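Local coordinates for protein triacylglycerol lipase (Clostridium botulinum, PDB 5AH1) that hydrolyses ester bonds as a zinc-binding alpha/beta-hydrolase, a triacylglycerol lipase by class that also acts on synthetic polyesters, at residues Ser237-Ala242 against Gly364-Asn369; Ile246-Gly251 against Pro354-Thr359; Ser299-Ala304 against Ala313-Thr318; Thr333-Glu338 against Gly350-Ile355; Lys378-Asn383 against Asn388-Asp393. All coordinates share one frame; numbering follows the deposited sequence.

Contact 1 of 5, residues Ser237-Ala242 against Gly364-Asn369. With K (potassium ion), chain D.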
# COMPACT_ATOMS: atom_id res chain seq x y z
N SER A 237 5.62 -5.46 -11.80
CA SER A 237 5.94 -6.80 -11.34
C SER A 237 5.93 -7.79 -12.50
O SER A 237 6.84 -8.60 -12.64
CB SER A 237 5.02 -7.27 -10.22
OG SER A 237 5.38 -8.61 -9.92
N ASP A 238 4.90 -7.74 -13.34
CA ASP A 238 4.80 -8.68 -14.46
C ASP A 238 6.08 -8.70 -15.31
O ASP A 238 6.56 -9.76 -15.70
CB ASP A 238 3.65 -8.31 -15.38
CG ASP A 238 2.28 -8.39 -14.73
OD1 ASP A 238 2.15 -8.66 -13.54
OD2 ASP A 238 1.29 -8.14 -15.45
N LEU A 239 6.63 -7.52 -15.59
CA LEU A 239 7.68 -7.39 -16.58
C LEU A 239 9.09 -7.69 -16.03
O LEU A 239 10.01 -7.91 -16.82
CB LEU A 239 7.63 -6.01 -17.27
CG LEU A 239 7.99 -4.75 -16.48
CD1 LEU A 239 9.49 -4.48 -16.49
CD2 LEU A 239 7.26 -3.58 -17.07
N MET A 240 9.24 -7.69 -14.70
CA MET A 240 10.55 -7.86 -14.03
C MET A 240 10.69 -9.23 -13.38
O MET A 240 9.74 -9.73 -12.81
CB MET A 240 10.70 -6.84 -12.89
CG MET A 240 10.86 -5.42 -13.32
SD MET A 240 11.44 -4.40 -11.97
CE MET A 240 13.19 -4.81 -11.93
N PRO A 241 11.90 -9.82 -13.40
CA PRO A 241 12.17 -10.90 -12.45
C PRO A 241 12.01 -10.40 -11.02
O PRO A 241 12.37 -9.26 -10.73
CB PRO A 241 13.64 -11.26 -12.74
CG PRO A 241 13.93 -10.69 -14.09
CD PRO A 241 13.10 -9.45 -14.17
N ALA A 242 11.45 -11.23 -10.15
CA ALA A 242 11.18 -10.84 -8.78
C ALA A 242 12.42 -10.30 -8.06
O ALA A 242 12.34 -9.26 -7.39
CB ALA A 242 10.59 -11.99 -8.02
N GLY A 364 5.15 1.90 -19.49
CA GLY A 364 4.50 2.74 -20.48
C GLY A 364 4.53 2.18 -21.90
O GLY A 364 3.95 2.77 -22.80
N ARG A 365 5.19 1.04 -22.09
CA ARG A 365 5.18 0.38 -23.39
C ARG A 365 5.00 -1.13 -23.27
O ARG A 365 5.22 -1.87 -24.24
CB ARG A 365 6.46 0.68 -24.15
CG ARG A 365 7.72 0.06 -23.54
CD ARG A 365 8.97 0.66 -24.18
NE ARG A 365 9.01 2.09 -23.93
CZ ARG A 365 9.67 2.98 -24.66
NH1 ARG A 365 10.38 2.58 -25.71
NH2 ARG A 365 9.61 4.26 -24.33
N TYR A 366 4.59 -1.59 -22.09
CA TYR A 366 4.44 -3.02 -21.85
C TYR A 366 3.03 -3.50 -22.16
O TYR A 366 2.05 -3.07 -21.55
CB TYR A 366 4.78 -3.36 -20.40
CG TYR A 366 4.69 -4.83 -20.07
CD1 TYR A 366 5.75 -5.68 -20.32
CD2 TYR A 366 3.56 -5.38 -19.51
CE1 TYR A 366 5.68 -7.03 -20.03
CE2 TYR A 366 3.47 -6.72 -19.19
CZ TYR A 366 4.53 -7.54 -19.45
OH TYR A 366 4.45 -8.87 -19.11
N SER A 367 2.95 -4.41 -23.14
CA SER A 367 1.73 -5.10 -23.50
C SER A 367 1.87 -6.58 -23.25
O SER A 367 2.99 -7.09 -23.09
CB SER A 367 1.42 -4.88 -24.97
OG SER A 367 1.14 -3.52 -25.21
N ARG A 368 0.74 -7.28 -23.24
CA ARG A 368 0.76 -8.73 -23.12
C ARG A 368 -0.58 -9.32 -23.52
O ARG A 368 -1.63 -8.90 -23.02
CB ARG A 368 1.10 -9.15 -21.69
CG ARG A 368 1.25 -10.65 -21.51
CD ARG A 368 1.42 -11.03 -20.06
NE ARG A 368 0.20 -10.72 -19.31
CZ ARG A 368 0.17 -10.30 -18.06
NH1 ARG A 368 1.30 -10.12 -17.38
NH2 ARG A 368 -0.99 -10.03 -17.49
N ASN A 369 -0.54 -10.28 -24.43
CA ASN A 369 -1.73 -11.04 -24.78
C ASN A 369 -1.36 -12.52 -24.77
O ASN A 369 -0.99 -13.10 -25.79
CB ASN A 369 -2.31 -10.59 -26.12
CG ASN A 369 -3.73 -11.07 -26.33
OD1 ASN A 369 -4.10 -12.16 -25.90
ND2 ASN A 369 -4.54 -10.26 -26.99
K K D . 7.58 -11.10 -13.59
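Leu239 lies over one face of the Tyr366 ring, its CB 3.9 Å from the ring centroid in a CH-pi contact 29° off the normal. The closest ring atom to Leu239 CB is Tyr366 CE1, at 3.5 Å. Tyr366 reaches this place with CG anti to its own N (chi1 -178°), and Leu239 and Tyr366 run antiparallel as they pass. Asp238 CB adds an oblique approach to the phenol end of the same ring.

The ionic part is a salt bridge. Arg368 brings NH1 to Asp238 OD2 at 2.8 Å, the oxygen sitting at the guanidinium edge, but the bond is bent to 139° and counts as weak. The carboxylate and guanidinium planes are clearly tilted against each other. Thr310 OG1 binds both Asp238 OD2 and Arg368 NH2, so one hydroxyl bonds to both partners of the salt bridge.

The protein ligands of the potassium ion here are the carbonyl oxygens of Ser237, Asp238 and Met240, the Ser237 O bond being 2.8 Å long.

This is a surface contact in the alpha/beta-hydrolase fold. It joins the C-terminal end of helix 235-239, just ahead of helix 242-257, to the loop that leaves helix 357-363 on the way to strand 403-405.

Contact 2 of 5, residues Ile246-Gly251 against Pro354-Thr359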
# COMPACT_ATOMS: atom_id res chain seq x y z
N ILE A 246 12.91 -6.52 -6.32
CA ILE A 246 13.31 -6.26 -4.94
C ILE A 246 14.63 -5.48 -4.89
O ILE A 246 14.76 -4.52 -4.13
CB ILE A 246 13.44 -7.57 -4.13
CG1 ILE A 246 12.11 -8.33 -4.06
CG2 ILE A 246 13.94 -7.28 -2.72
CD1 ILE A 246 11.09 -7.69 -3.17
N SER A 247 15.61 -5.87 -5.70
CA SER A 247 16.90 -5.21 -5.70
C SER A 247 16.75 -3.73 -6.10
O SER A 247 17.32 -2.84 -5.47
CB SER A 247 17.87 -5.95 -6.62
OG SER A 247 19.17 -5.44 -6.47
N TYR A 248 15.98 -3.48 -7.15
CA TYR A 248 15.65 -2.11 -7.54
C TYR A 248 15.07 -1.31 -6.37
O TYR A 248 15.46 -0.16 -6.14
CB TYR A 248 14.66 -2.11 -8.71
CG TYR A 248 14.05 -0.75 -8.94
CD1 TYR A 248 14.78 0.26 -9.54
CD2 TYR A 248 12.75 -0.49 -8.56
CE1 TYR A 248 14.23 1.52 -9.74
CE2 TYR A 248 12.19 0.76 -8.75
CZ TYR A 248 12.93 1.76 -9.35
OH TYR A 248 12.35 3.00 -9.53
N THR A 249 14.15 -1.92 -5.63
CA THR A 249 13.48 -1.21 -4.56
C THR A 249 14.43 -0.92 -3.38
O THR A 249 14.26 0.07 -2.69
CB THR A 249 12.22 -1.95 -4.13
OG1 THR A 249 11.45 -2.27 -5.29
CG2 THR A 249 11.40 -1.08 -3.22
N PHE A 250 15.45 -1.74 -3.18
CA PHE A 250 16.52 -1.42 -2.22
C PHE A 250 17.30 -0.21 -2.71
O PHE A 250 17.70 0.64 -1.92
CB PHE A 250 17.48 -2.60 -2.00
CG PHE A 250 16.96 -3.63 -1.04
CD1 PHE A 250 16.71 -3.31 0.28
CD2 PHE A 250 16.78 -4.93 -1.46
CE1 PHE A 250 16.24 -4.27 1.15
CE2 PHE A 250 16.31 -5.89 -0.59
CZ PHE A 250 16.04 -5.57 0.71
N GLY A 251 17.53 -0.13 -4.01
CA GLY A 251 18.13 1.04 -4.61
C GLY A 251 17.32 2.30 -4.32
O GLY A 251 17.87 3.32 -3.91
N PRO A 354 13.26 11.12 -10.97
CA PRO A 354 14.13 10.46 -11.96
C PRO A 354 14.38 8.97 -11.70
O PRO A 354 14.60 8.21 -12.64
CB PRO A 354 15.42 11.28 -11.89
CG PRO A 354 14.93 12.65 -11.48
CD PRO A 354 13.84 12.39 -10.50
N ILE A 355 14.29 8.54 -10.44
CA ILE A 355 14.44 7.13 -10.09
C ILE A 355 13.37 6.25 -10.74
O ILE A 355 13.57 5.06 -10.94
CB ILE A 355 14.43 6.92 -8.53
CG1 ILE A 355 14.95 5.54 -8.15
CG2 ILE A 355 13.05 7.04 -7.95
CD1 ILE A 355 16.37 5.31 -8.47
N PHE A 356 12.25 6.87 -11.11
CA PHE A 356 11.13 6.15 -11.73
C PHE A 356 11.10 6.32 -13.25
O PHE A 356 10.17 5.87 -13.90
CB PHE A 356 9.78 6.63 -11.16
CG PHE A 356 9.57 6.34 -9.70
CD1 PHE A 356 9.96 5.14 -9.15
CD2 PHE A 356 8.97 7.29 -8.88
CE1 PHE A 356 9.76 4.88 -7.81
CE2 PHE A 356 8.77 7.04 -7.54
CZ PHE A 356 9.17 5.83 -7.00
N TYR A 357 12.08 6.99 -13.84
CA TYR A 357 12.08 7.08 -15.29
C TYR A 357 12.07 5.69 -15.96
O TYR A 357 11.26 5.44 -16.85
CB TYR A 357 13.27 7.89 -15.82
CG TYR A 357 13.25 9.39 -15.58
CD1 TYR A 357 12.13 10.05 -15.07
CD2 TYR A 357 14.36 10.15 -15.90
CE1 TYR A 357 12.15 11.42 -14.87
CE2 TYR A 357 14.39 11.51 -15.70
CZ TYR A 357 13.28 12.15 -15.21
OH TYR A 357 13.34 13.51 -15.03
N PRO A 358 12.95 4.78 -15.54
CA PRO A 358 12.96 3.51 -16.28
C PRO A 358 11.73 2.66 -16.02
O PRO A 358 11.24 1.96 -16.92
CB PRO A 358 14.23 2.81 -15.78
CG PRO A 358 14.54 3.44 -14.49
CD PRO A 358 14.06 4.87 -14.58
N THR A 359 11.21 2.70 -14.79
CA THR A 359 10.04 1.92 -14.44
C THR A 359 8.81 2.46 -15.15
O THR A 359 8.02 1.70 -15.71
CB THR A 359 9.84 1.88 -12.91
OG1 THR A 359 9.85 3.22 -12.40
CG2 THR A 359 10.97 1.10 -12.25
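Tyr248 bridges two helical elements of the alpha/beta-hydrolase fold, reaching from helix 242-257 to the turn that leads into helix 357-363. Its hydroxyl donates to the backbone oxygen of Ile355, with OH 2.8 Å from O. The acceptor lies at the edge of the phenol ring and in its plane, whereas the hydroxyl stands 51° out of the carbonyl plane and so is not on a lone pair.

Round this bond the same hydroxyl meets the edge of the Phe356 ring, Tyr248 OH being 3.2 Å from Phe356 CD1, and the two side chains cross at about a right angle. Thr359 CG2 comes obliquely to the phenol, 3.6 Å from Tyr248 CZ. All four residues that touch are buried.

One step further out, Tyr248 has CG anti to its N (chi1 167°), which carries the ring off the helix toward the other segment. The Ile355 side chain extends back to helix 242-257, where it packs on Val252 and Thr255. Thr359 OG1 lies within bonding distance of both Gly385 O and Phe356 O, while its methyl is the branch turned to the tyrosine. On the Phe356 ring, Ile355 CG2 sits over the centre of one face, 3.8 Å above the plane.

Contact 3 of 5, residues Ser299-Ala304 against Ala313-Thr318. With ZN (zinc ion), chain B.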
# COMPACT_ATOMS: atom_id res chain seq x y z
N SER A 299 9.65 -19.28 -5.69
CA SER A 299 9.24 -20.61 -5.21
C SER A 299 7.95 -20.63 -4.41
O SER A 299 7.55 -21.68 -3.91
CB SER A 299 10.35 -21.23 -4.35
OG SER A 299 11.52 -21.41 -5.13
N THR A 300 7.30 -19.48 -4.28
CA THR A 300 5.99 -19.40 -3.63
C THR A 300 5.14 -18.29 -4.22
O THR A 300 5.66 -17.28 -4.70
CB THR A 300 6.13 -19.17 -2.10
OG1 THR A 300 4.84 -19.23 -1.49
CG2 THR A 300 6.76 -17.81 -1.76
N LYS A 301 3.82 -18.46 -4.21
CA LYS A 301 2.95 -17.33 -4.51
C LYS A 301 2.62 -16.52 -3.26
O LYS A 301 1.98 -15.48 -3.36
CB LYS A 301 1.69 -17.78 -5.24
CG LYS A 301 0.73 -18.61 -4.44
CD LYS A 301 -0.51 -18.87 -5.28
CE LYS A 301 -1.61 -19.61 -4.52
NZ LYS A 301 -2.77 -19.90 -5.44
N ASP A 302 3.05 -16.99 -2.08
CA ASP A 302 2.77 -16.26 -0.84
C ASP A 302 3.81 -15.19 -0.52
O ASP A 302 4.45 -15.23 0.54
CB ASP A 302 2.67 -17.28 0.30
CG ASP A 302 2.15 -16.70 1.61
OD1 ASP A 302 1.23 -15.84 1.58
OD2 ASP A 302 2.66 -17.13 2.67
N ILE A 303 3.98 -14.24 -1.43
CA ILE A 303 5.01 -13.21 -1.31
C ILE A 303 4.55 -11.95 -2.07
O ILE A 303 3.71 -12.06 -2.95
CB ILE A 303 6.38 -13.79 -1.81
CG1 ILE A 303 7.56 -12.95 -1.31
CG2 ILE A 303 6.35 -13.98 -3.31
CD1 ILE A 303 7.79 -13.03 0.19
N ALA A 304 5.08 -10.78 -1.73
CA ALA A 304 4.53 -9.55 -2.29
C ALA A 304 4.64 -9.47 -3.82
O ALA A 304 3.75 -8.96 -4.47
CB ALA A 304 5.18 -8.32 -1.67
N ALA A 313 -2.95 -10.12 -8.28
CA ALA A 313 -3.96 -9.15 -7.84
C ALA A 313 -5.35 -9.64 -8.28
O ALA A 313 -6.32 -9.54 -7.52
CB ALA A 313 -3.66 -7.79 -8.41
N GLN A 314 -5.45 -10.16 -9.50
CA GLN A 314 -6.69 -10.75 -9.96
C GLN A 314 -7.12 -11.86 -9.03
O GLN A 314 -8.29 -11.94 -8.64
CB GLN A 314 -6.51 -11.28 -11.38
CG GLN A 314 -7.73 -11.99 -11.94
CD GLN A 314 -7.51 -12.36 -13.39
OE1 GLN A 314 -8.04 -11.73 -14.29
NE2 GLN A 314 -6.69 -13.37 -13.62
N GLU A 315 -6.18 -12.73 -8.65
CA GLU A 315 -6.52 -13.81 -7.72
C GLU A 315 -7.07 -13.27 -6.38
O GLU A 315 -8.05 -13.79 -5.87
CB GLU A 315 -5.33 -14.73 -7.48
CG GLU A 315 -5.70 -15.94 -6.62
CD GLU A 315 -4.54 -16.87 -6.30
OE1 GLU A 315 -3.38 -16.48 -6.47
OE2 GLU A 315 -4.79 -18.00 -5.83
N LEU A 316 -6.40 -12.27 -5.82
CA LEU A 316 -6.88 -11.62 -4.60
C LEU A 316 -8.31 -11.11 -4.78
O LEU A 316 -9.16 -11.31 -3.92
CB LEU A 316 -5.94 -10.49 -4.20
CG LEU A 316 -6.20 -9.90 -2.80
CD1 LEU A 316 -5.65 -10.83 -1.73
CD2 LEU A 316 -5.63 -8.51 -2.66
N ASN A 317 -8.56 -10.50 -5.93
CA ASN A 317 -9.84 -9.91 -6.21
C ASN A 317 -10.98 -10.93 -6.27
O ASN A 317 -12.14 -10.55 -6.09
CB ASN A 317 -9.78 -9.14 -7.51
CG ASN A 317 -8.88 -7.94 -7.45
OD1 ASN A 317 -8.47 -7.50 -6.37
ND2 ASN A 317 -8.61 -7.34 -8.62
N THR A 318 -10.66 -12.19 -6.57
CA THR A 318 -11.71 -13.19 -6.66
C THR A 318 -12.33 -13.54 -5.30
O THR A 318 -13.38 -14.17 -5.27
CB THR A 318 -11.25 -14.49 -7.36
OG1 THR A 318 -10.28 -15.14 -6.54
CG2 THR A 318 -10.71 -14.19 -8.75
ZN ZN B . 1.76 -16.59 4.34
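Lys301 and Glu315 make the whole contact, a salt bridge between the loop before helix 304-308 and the side of helix 310-317. Along the second segment, Ala313 faces helix 183-197, its backbone O accepting from Asn317 N one turn later. Glu315 then reaches across with CG anti to its N (chi1 -174°) and an extended chain. Its OE2 takes the ammonium on the syn lone pair, at 2.8 Å from Lys301 NZ. Lys301 is likewise extended beyond CG, and the two chains cross at about a right angle; the other carboxylate oxygen, OE1, is hydrogen-bonded to Tyr306 OH. Leu316 packs on Gln186 and Thr190 of helix 183-197. At Thr318 the side chain turns back, OG1 lying 2.7 Å from Glu315 O, a carbonyl that also accepts from Thr318 N.

Next to Lys301, Asp302 binds the zinc ion through OD2 at 2.0 Å, with Asp130, His150 and His156 completing the site. An ST turn shapes this loop: Asp302 N donates to Thr300 OG1, 2.9 Å away.

In this conformer of Lys301, one of two, NZ and Tyr306 OH sit on different oxygens of Glu315, which would restrict the carboxylate's rotation, and the paired charges would probably keep it ionised.

Contact 4 of 5, residues Thr333-Glu338 against Gly350-Ile355. With K (potassium ion), chain C.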
# COMPACT_ATOMS: atom_id res chain seq x y z
N THR A 333 -2.88 8.22 -8.71
CA THR A 333 -1.80 9.13 -9.04
C THR A 333 -1.32 8.86 -10.46
O THR A 333 -1.31 7.71 -10.91
CB THR A 333 -0.63 8.98 -8.04
OG1 THR A 333 -0.49 7.60 -7.64
CG2 THR A 333 -0.87 9.81 -6.80
N GLN A 334 -0.89 9.92 -11.15
CA GLN A 334 -0.35 9.82 -12.50
C GLN A 334 0.80 10.80 -12.66
O GLN A 334 0.69 11.94 -12.20
CB GLN A 334 -1.43 10.13 -13.54
CG GLN A 334 -0.87 10.16 -14.96
CD GLN A 334 -1.92 10.36 -16.02
OE1 GLN A 334 -3.12 10.36 -15.74
NE2 GLN A 334 -1.47 10.50 -17.25
N ALA A 335 1.88 10.37 -13.31
CA ALA A 335 2.99 11.27 -13.59
C ALA A 335 3.64 10.97 -14.95
O ALA A 335 4.78 11.34 -15.20
CB ALA A 335 4.03 11.27 -12.47
N THR A 336 2.88 10.33 -15.84
CA THR A 336 3.27 10.14 -17.23
C THR A 336 2.42 10.96 -18.19
O THR A 336 1.33 11.44 -17.85
CB THR A 336 3.16 8.66 -17.65
OG1 THR A 336 1.83 8.19 -17.43
CG2 THR A 336 4.14 7.79 -16.87
N LYS A 337 2.94 11.10 -19.41
CA LYS A 337 2.22 11.68 -20.54
C LYS A 337 2.37 10.75 -21.72
O LYS A 337 3.28 9.92 -21.76
CB LYS A 337 2.79 13.06 -20.89
CG LYS A 337 4.27 13.03 -21.24
CD LYS A 337 4.83 14.40 -21.55
CE LYS A 337 6.32 14.30 -21.85
NZ LYS A 337 6.96 15.63 -22.09
N GLU A 338 1.49 10.89 -22.70
CA GLU A 338 1.55 10.05 -23.89
C GLU A 338 2.56 10.62 -24.88
O GLU A 338 2.55 11.82 -25.17
CB GLU A 338 0.16 9.95 -24.54
CG GLU A 338 0.14 9.05 -25.78
CD GLU A 338 -1.26 8.75 -26.28
OE1 GLU A 338 -2.23 8.85 -25.50
OE2 GLU A 338 -1.38 8.39 -27.47
N GLY A 350 9.88 16.68 -14.33
CA GLY A 350 9.44 17.61 -13.31
C GLY A 350 8.68 16.83 -12.26
O GLY A 350 9.20 16.55 -11.18
N PRO A 351 7.45 16.41 -12.59
CA PRO A 351 6.65 15.65 -11.62
C PRO A 351 7.22 14.28 -11.26
O PRO A 351 7.09 13.86 -10.11
CB PRO A 351 5.31 15.50 -12.35
CG PRO A 351 5.26 16.64 -13.30
CD PRO A 351 6.66 16.81 -13.77
N MET A 352 7.84 13.58 -12.21
CA MET A 352 8.31 12.22 -11.95
C MET A 352 9.72 12.18 -11.37
O MET A 352 10.65 12.71 -11.97
CB MET A 352 8.30 11.40 -13.25
CG MET A 352 8.62 9.92 -13.06
SD MET A 352 7.28 8.96 -12.35
CE MET A 352 6.24 8.73 -13.78
N ASN A 353 9.87 11.55 -10.22
CA ASN A 353 11.18 11.31 -9.64
C ASN A 353 12.05 10.61 -10.70
O ASN A 353 11.61 9.62 -11.27
CB ASN A 353 11.01 10.39 -8.43
CG ASN A 353 12.27 10.27 -7.59
OD1 ASN A 353 13.39 10.28 -8.10
ND2 ASN A 353 12.08 10.13 -6.28
N PRO A 354 13.26 11.12 -10.97
CA PRO A 354 14.13 10.46 -11.96
C PRO A 354 14.38 8.97 -11.70
O PRO A 354 14.60 8.21 -12.64
CB PRO A 354 15.42 11.28 -11.89
CG PRO A 354 14.93 12.65 -11.48
CD PRO A 354 13.84 12.39 -10.50
N ILE A 355 14.29 8.54 -10.44
CA ILE A 355 14.44 7.13 -10.09
C ILE A 355 13.37 6.25 -10.74
O ILE A 355 13.57 5.06 -10.94
CB ILE A 355 14.43 6.92 -8.53
CG1 ILE A 355 14.95 5.54 -8.15
CG2 ILE A 355 13.05 7.04 -7.95
CD1 ILE A 355 16.37 5.31 -8.47
K K C . 8.06 13.68 -7.90
O HOH W 1 9.84 14.76 -9.17
O HOH W 2 10.08 13.08 -6.68
O HOH W 3 8.08 15.81 -6.49
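Met352, in one of its two conformers, lays its terminal methyl against Ala335, CE coming 3.6 Å from Ala335 CB and 3.3 Å from Ala335 O. The side chain bends at chi2 (75°) and again at chi3 (79°), which folds CE back over the other segment. Thr336 runs alongside Met352, and its CG2 is 3.9 Å from Met352 CE. A looser apolar touch, 4.4 Å, links Ala335 CB with Pro351 CB. No hydrogen bond crosses between the segments.

Polar groups find partners within their own segment or outside the contact. Thr336 OG1 bonds to Asn383 N, while Gln334 folds over its own backbone, NE2 giving a hydrogen bond to Thr336 O at 3.0 Å. On the other segment Asn353 OD1 accepts from Ile355 N, an Asx turn.

Pro351 gives its carbonyl oxygen to a potassium ion, 2.4 Å from O. Three waters lie round the ion, one of them also donating to Gly350 O, and Asp425 and Asp428 complete the protein part of the site. The apolar contact thus lies in the loop that carries one ligand of the potassium site, at the start of the antiparallel hairpin of strands 336-338 and 345-347 in this alpha/beta-hydrolase.

Contact 5 of 5, residues Lys378-Asn383 against Asn388-Asp393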
# COMPACT_ATOMS: atom_id res chain seq x y z
N LYS A 378 -2.94 -0.81 -24.35
CA LYS A 378 -2.50 0.57 -24.22
C LYS A 378 -3.16 1.33 -23.06
O LYS A 378 -2.60 2.29 -22.56
CB LYS A 378 -2.72 1.32 -25.53
CG LYS A 378 -4.18 1.54 -25.86
CD LYS A 378 -4.40 2.18 -27.22
CE LYS A 378 -5.89 2.27 -27.52
NZ LYS A 378 -6.22 2.85 -28.85
N LYS A 379 -4.34 0.88 -22.62
CA LYS A 379 -5.00 1.54 -21.50
C LYS A 379 -4.16 1.39 -20.23
O LYS A 379 -4.32 2.16 -19.28
CB LYS A 379 -6.39 0.94 -21.26
CG LYS A 379 -7.29 0.83 -22.48
CD LYS A 379 -8.63 0.10 -22.20
CE LYS A 379 -8.65 -0.86 -20.97
NZ LYS A 379 -7.86 -2.13 -21.08
N TRP A 380 -3.26 0.41 -20.21
CA TRP A 380 -2.41 0.15 -19.05
C TRP A 380 -1.15 1.01 -19.05
O TRP A 380 -0.42 1.03 -18.07
CB TRP A 380 -2.03 -1.32 -18.99
CG TRP A 380 -3.15 -2.19 -18.54
CD1 TRP A 380 -4.24 -2.57 -19.25
CD2 TRP A 380 -3.26 -2.82 -17.26
NE1 TRP A 380 -5.03 -3.39 -18.50
CE2 TRP A 380 -4.46 -3.55 -17.26
CE3 TRP A 380 -2.47 -2.81 -16.11
CZ2 TRP A 380 -4.87 -4.31 -16.16
CZ3 TRP A 380 -2.89 -3.53 -15.02
CH2 TRP A 380 -4.09 -4.26 -15.04
N PHE A 381 -0.85 1.69 -20.15
CA PHE A 381 0.40 2.42 -20.24
C PHE A 381 0.58 3.58 -19.23
O PHE A 381 1.65 3.72 -18.64
CB PHE A 381 0.67 2.94 -21.65
CG PHE A 381 0.87 1.87 -22.71
CD1 PHE A 381 1.09 0.53 -22.41
CD2 PHE A 381 0.84 2.24 -24.04
CE1 PHE A 381 1.26 -0.41 -23.44
CE2 PHE A 381 1.01 1.33 -25.05
CZ PHE A 381 1.21 0.00 -24.75
N PRO A 382 -0.44 4.44 -19.05
CA PRO A 382 -0.24 5.55 -18.10
C PRO A 382 0.05 5.03 -16.70
O PRO A 382 -0.56 4.05 -16.24
CB PRO A 382 -1.57 6.32 -18.17
CG PRO A 382 -2.09 6.02 -19.56
CD PRO A 382 -1.70 4.59 -19.80
N ASN A 383 0.94 5.71 -15.99
CA ASN A 383 1.33 5.25 -14.66
C ASN A 383 1.90 6.39 -13.81
O ASN A 383 1.96 7.54 -14.26
CB ASN A 383 2.28 4.04 -14.77
CG ASN A 383 3.62 4.38 -15.38
OD1 ASN A 383 4.50 4.93 -14.71
ND2 ASN A 383 3.78 4.08 -16.67
N ASN A 388 0.27 1.14 -12.70
CA ASN A 388 -0.55 1.59 -13.82
C ASN A 388 -1.78 2.33 -13.31
O ASN A 388 -2.44 1.86 -12.39
CB ASN A 388 -1.00 0.40 -14.67
CG ASN A 388 0.11 -0.62 -14.88
OD1 ASN A 388 0.43 -1.37 -13.97
ND2 ASN A 388 0.71 -0.63 -16.07
N CYS A 389 -2.13 3.46 -13.93
CA CYS A 389 -3.27 4.24 -13.48
C CYS A 389 -4.57 3.46 -13.52
O CYS A 389 -5.39 3.59 -12.62
CB CYS A 389 -3.40 5.53 -14.30
SG CYS A 389 -2.00 6.64 -14.17
N ILE A 390 -4.75 2.65 -14.56
CA ILE A 390 -6.00 1.92 -14.74
C ILE A 390 -6.28 1.00 -13.56
O ILE A 390 -7.43 0.70 -13.26
CB ILE A 390 -5.96 1.10 -16.08
CG1 ILE A 390 -7.34 0.52 -16.40
CG2 ILE A 390 -4.92 -0.00 -16.03
CD1 ILE A 390 -7.41 -0.18 -17.74
N SER A 391 -5.22 0.54 -12.90
CA SER A 391 -5.32 -0.42 -11.81
C SER A 391 -5.75 0.21 -10.49
O SER A 391 -6.16 -0.49 -9.57
CB SER A 391 -3.95 -1.06 -11.64
OG SER A 391 -3.94 -2.03 -10.61
N GLN A 392 -5.70 1.54 -10.40
CA GLN A 392 -5.76 2.21 -9.11
C GLN A 392 -7.18 2.53 -8.61
O GLN A 392 -7.38 2.70 -7.40
CB GLN A 392 -4.91 3.49 -9.14
CG GLN A 392 -3.43 3.22 -9.33
CD GLN A 392 -2.61 4.48 -9.32
OE1 GLN A 392 -2.89 5.39 -8.55
NE2 GLN A 392 -1.63 4.59 -10.21
N ASP A 393 -8.16 2.60 -9.51
CA ASP A 393 -9.49 3.04 -9.11
C ASP A 393 -10.29 1.99 -8.35
O ASP A 393 -11.31 2.31 -7.74
CB ASP A 393 -10.29 3.61 -10.29
CG ASP A 393 -10.61 2.59 -11.36
OD1 ASP A 393 -10.16 1.44 -11.25
OD2 ASP A 393 -11.32 2.98 -12.31
O HOH W 4 -3.02 2.84 -16.87
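Over one face of the Trp380 indole sits Ile390 CG2, a CH-pi contact 3.7 Å from the centroid of the five-membered ring and 20° off its normal. At the edge of the indole stands the Asn388 amide, its plane turned 72° from the ring, with CG 3.6 Å from Trp380 CE3. That amide points ND2 almost straight at Trp380 O (2.8 Å), the acceptor lying in the amide plane. Its OD1 bonds to Thr235 N, so both ends of the group are held. Ile390 has CG1 anti to the backbone N (chi1 -171°), which turns CG2 to the indole and CD1 to Lys379 CE, 3.5 Å away in one of two Lys379 conformers.

Both segments belong to the long connection from helix 357-363 to strand 403-405 in the alpha/beta-hydrolase fold, and a single beta bridge pairs Asn383 with Asn388. Cys389 N donates to Pro382 O over 2.9 Å. Beside it, Cys389 SG packs 4.0 Å from Pro382 CB. A water donates to Lys379 O and Pro382 O and accepts from Ile390 N.

How the contacts relate
Contacts 2, 4 and 5 are largely buried, while contacts 1 and 3 lie at the surface, and the chemistry follows: both surface contacts are made with a salt bridge, the buried ones with apolar groups and, in contacts 2 and 5, neutral hydrogen bonds. Contacts 2 and 4 share Pro354 and Ile355. The first segments of contacts 1 and 2 adjoin along the chain, and contact 2 is nested inside the loop contact 1 closes. Phe381 of contact 5 packs on the 364-369 loop of contact 1, and contact 5 probably hydrogen-bonds to contact 4 through Asn383 and Gln392. Contact 3, with zinc, stands about 28 Å from contact 4, centre to centre; contacts 1 and 4 carry potassium.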